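Local atomic coordinates of hypothetical protein TT1465 (Thermus thermophilus, PDB entry 1WEK), a protein that is of unknown function but has the parallel-sheet, Rossmann-like fold of the SLOG clan. Residues Val165-Arg170 with Phe197-Glu202. Sequence-based numbering, arbitrary orientation.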
loop_
_atom_site.group_PDB
_atom_site.type_symbol
_atom_site.label_atom_id
_atom_site.label_comp_id
_atom_site.label_asym_id
_atom_site.label_seq_id
_atom_site.Cartn_x
_atom_site.Cartn_y
_atom_site.Cartn_z
ATOM N N VAL A 165 13.999 31.120 -12.793
ATOM C CA VAL A 165 12.633 31.273 -13.300
ATOM C C VAL A 165 12.652 32.439 -14.289
ATOM O O VAL A 165 13.080 33.545 -13.957
ATOM C CB VAL A 165 11.615 31.589 -12.196
ATOM C CG1 VAL A 165 10.274 31.929 -12.835
ATOM C CG2 VAL A 165 11.457 30.402 -11.254
ATOM N N PHE A 166 12.213 32.188 -15.517
ATOM C CA PHE A 166 12.184 33.238 -16.519
ATOM C C PHE A 166 10.794 33.452 -17.110
ATOM O O PHE A 166 10.012 32.516 -17.226
ATOM C CB PHE A 166 13.144 32.901 -17.664
ATOM C CG PHE A 166 14.580 32.867 -17.259
ATOM C CD1 PHE A 166 15.145 31.706 -16.758
ATOM C CD2 PHE A 166 15.373 34.000 -17.387
ATOM C CE1 PHE A 166 16.479 31.674 -16.394
ATOM C CE2 PHE A 166 16.702 33.978 -17.026
ATOM C CZ PHE A 166 17.254 32.813 -16.530
ATOM N N LEU A 167 10.497 34.696 -17.476
ATOM C CA LEU A 167 9.231 35.031 -18.116
ATOM C C LEU A 167 9.641 35.636 -19.442
ATOM O O LEU A 167 10.300 36.674 -19.477
ATOM C CB LEU A 167 8.449 36.079 -17.329
ATOM C CG LEU A 167 8.206 35.888 -15.833
ATOM C CD1 LEU A 167 7.096 36.822 -15.429
ATOM C CD2 LEU A 167 7.817 34.437 -15.505
ATOM N N LEU A 168 9.278 34.979 -20.533
ATOM C CA LEU A 168 9.617 35.487 -21.846
ATOM C C LEU A 168 8.537 36.392 -22.399
ATOM O O LEU A 168 7.345 36.072 -22.334
ATOM C CB LEU A 168 9.879 34.333 -22.819
ATOM C CG LEU A 168 11.322 33.831 -22.827
ATOM C CD1 LEU A 168 11.442 32.583 -23.700
ATOM C CD2 LEU A 168 12.227 34.954 -23.341
ATOM N N ASP A 169 8.983 37.517 -22.954
ATOM C CA ASP A 169 8.135 38.540 -23.565
ATOM C C ASP A 169 7.653 39.558 -22.529
ATOM O O ASP A 169 6.551 39.449 -21.995
ATOM C CB ASP A 169 6.939 37.913 -24.282
ATOM C CG ASP A 169 6.155 38.934 -25.078
ATOM O OD1 ASP A 169 6.053 40.100 -24.605
ATOM O OD2 ASP A 169 5.639 38.582 -26.169
ATOM N N ARG A 170 8.493 40.556 -22.281
ATOM C CA ARG A 170 8.241 41.622 -21.309
ATOM C C ARG A 170 6.886 42.306 -21.367
ATOM O O ARG A 170 6.205 42.421 -20.351
ATOM C CB ARG A 170 9.313 42.705 -21.441
ATOM C CG ARG A 170 10.739 42.233 -21.218
ATOM C CD ARG A 170 11.670 43.439 -21.157
ATOM N NE ARG A 170 12.451 43.445 -19.926
ATOM C CZ ARG A 170 13.635 42.861 -19.791
ATOM N NH1 ARG A 170 14.191 42.224 -20.823
ATOM N NH2 ARG A 170 14.252 42.894 -18.619
ATOM N N PHE A 197 12.109 35.768 -10.056
ATOM C CA PHE A 197 11.992 35.547 -11.492
ATOM C C PHE A 197 12.670 36.653 -12.291
ATOM O O PHE A 197 12.906 37.749 -11.777
ATOM C CB PHE A 197 10.518 35.454 -11.892
ATOM C CG PHE A 197 9.727 36.699 -11.597
ATOM C CD1 PHE A 197 9.767 37.790 -12.465
ATOM C CD2 PHE A 197 8.954 36.789 -10.440
ATOM C CE1 PHE A 197 9.054 38.943 -12.189
ATOM C CE2 PHE A 197 8.231 37.948 -10.149
ATOM C CZ PHE A 197 8.280 39.025 -11.021
ATOM N N ARG A 198 12.977 36.353 -13.551
ATOM C CA ARG A 198 13.620 37.303 -14.442
ATOM C C ARG A 198 12.756 37.473 -15.676
ATOM O O ARG A 198 12.307 36.496 -16.270
ATOM C CB ARG A 198 15.010 36.801 -14.845
ATOM C CG ARG A 198 16.027 36.830 -13.712
ATOM C CD ARG A 198 17.376 36.230 -14.109
ATOM N NE ARG A 198 17.979 36.870 -15.280
ATOM C CZ ARG A 198 19.163 36.523 -15.787
ATOM N NH1 ARG A 198 19.865 35.548 -15.217
ATOM N NH2 ARG A 198 19.637 37.129 -16.874
ATOM N N LEU A 199 12.529 38.722 -16.067
ATOM C CA LEU A 199 11.710 39.013 -17.229
ATOM C C LEU A 199 12.636 39.292 -18.409
ATOM O O LEU A 199 13.548 40.099 -18.302
ATOM C CB LEU A 199 10.823 40.222 -16.914
ATOM C CG LEU A 199 9.491 40.387 -17.644
ATOM C CD1 LEU A 199 8.909 39.054 -18.009
ATOM C CD2 LEU A 199 8.539 41.143 -16.746
ATOM N N THR A 200 12.426 38.617 -19.530
ATOM C CA THR A 200 13.302 38.840 -20.680
ATOM C C THR A 200 12.634 38.601 -22.022
ATOM O O THR A 200 11.644 37.873 -22.116
ATOM C CB THR A 200 14.560 37.948 -20.608
ATOM O OG1 THR A 200 15.462 38.315 -21.658
ATOM C CG2 THR A 200 14.195 36.473 -20.788
ATOM N N ASP A 201 13.185 39.227 -23.062
ATOM C CA ASP A 201 12.673 39.082 -24.426
ATOM C C ASP A 201 13.551 38.145 -25.259
ATOM O O ASP A 201 13.158 37.731 -26.357
ATOM C CB ASP A 201 12.625 40.439 -25.142
ATOM C CG ASP A 201 11.411 41.271 -24.760
ATOM O OD1 ASP A 201 10.384 40.697 -24.367
ATOM O OD2 ASP A 201 11.476 42.504 -24.877
ATOM N N GLU A 202 14.724 37.803 -24.733
ATOM C CA GLU A 202 15.678 36.972 -25.466
ATOM C C GLU A 202 15.813 35.515 -25.024
ATOM O O GLU A 202 16.228 35.225 -23.906
ATOM C CB GLU A 202 17.044 37.651 -25.404
ATOM C CG GLU A 202 16.969 39.146 -25.700
ATOM C CD GLU A 202 18.110 39.927 -25.068
ATOM O OE1 GLU A 202 18.187 41.158 -25.286
ATOM O OE2 GLU A 202 18.924 39.308 -24.347
#
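Leu167 is held by Phe197-Glu202 through both its backbone polar atoms: its N donates to Arg198 O at 2.8 Å, and its O accepts from Thr200 N in a nearly straight bond (173°). Arg198 N to Val165 O and Asp169 N to Thr200 O extend this parallel pairing on either side. Where the strand 165-168 ends, a side chain takes over: Asp201 OD1 receives Arg170 N at 2.8 Å on its syn side, 29° out of the carboxylate plane. Asp201 OD1 also lies 4.4 Å from Asp169 OD1, a like-charge approach probably eased because each oxygen accepts a backbone N-H, that of Tyr172 in the case of Asp169.

On the sheet face of Phe166, Arg198 runs beside the ring; its bend at chi3 turns NE toward the ring, and Phe166 CE2 lies over one face of the guanidinium, toward its rim, 3.6 Å from Arg198 NE with the two planes 52° apart. Next along, Leu168 CD2 packs on Thr200 CG2 at 3.6 Å, while Thr200 OG1 accepts Glu202 N in an ST turn and bonds to Glu205. The other face carries Leu167, whose CD1 meets Phe197 CD1 at 4.1 Å.

Strand 165-168, helix 170-185 and strand 198-200 form a beta-alpha-beta unit, its helix covering Leu199 and Phe197. Beside it, helix 203-211 covers Phe166 and Thr200, and strand 132-137 pairs with the other edge of 165-168, leaving 198-200 outermost in this chain's sheet.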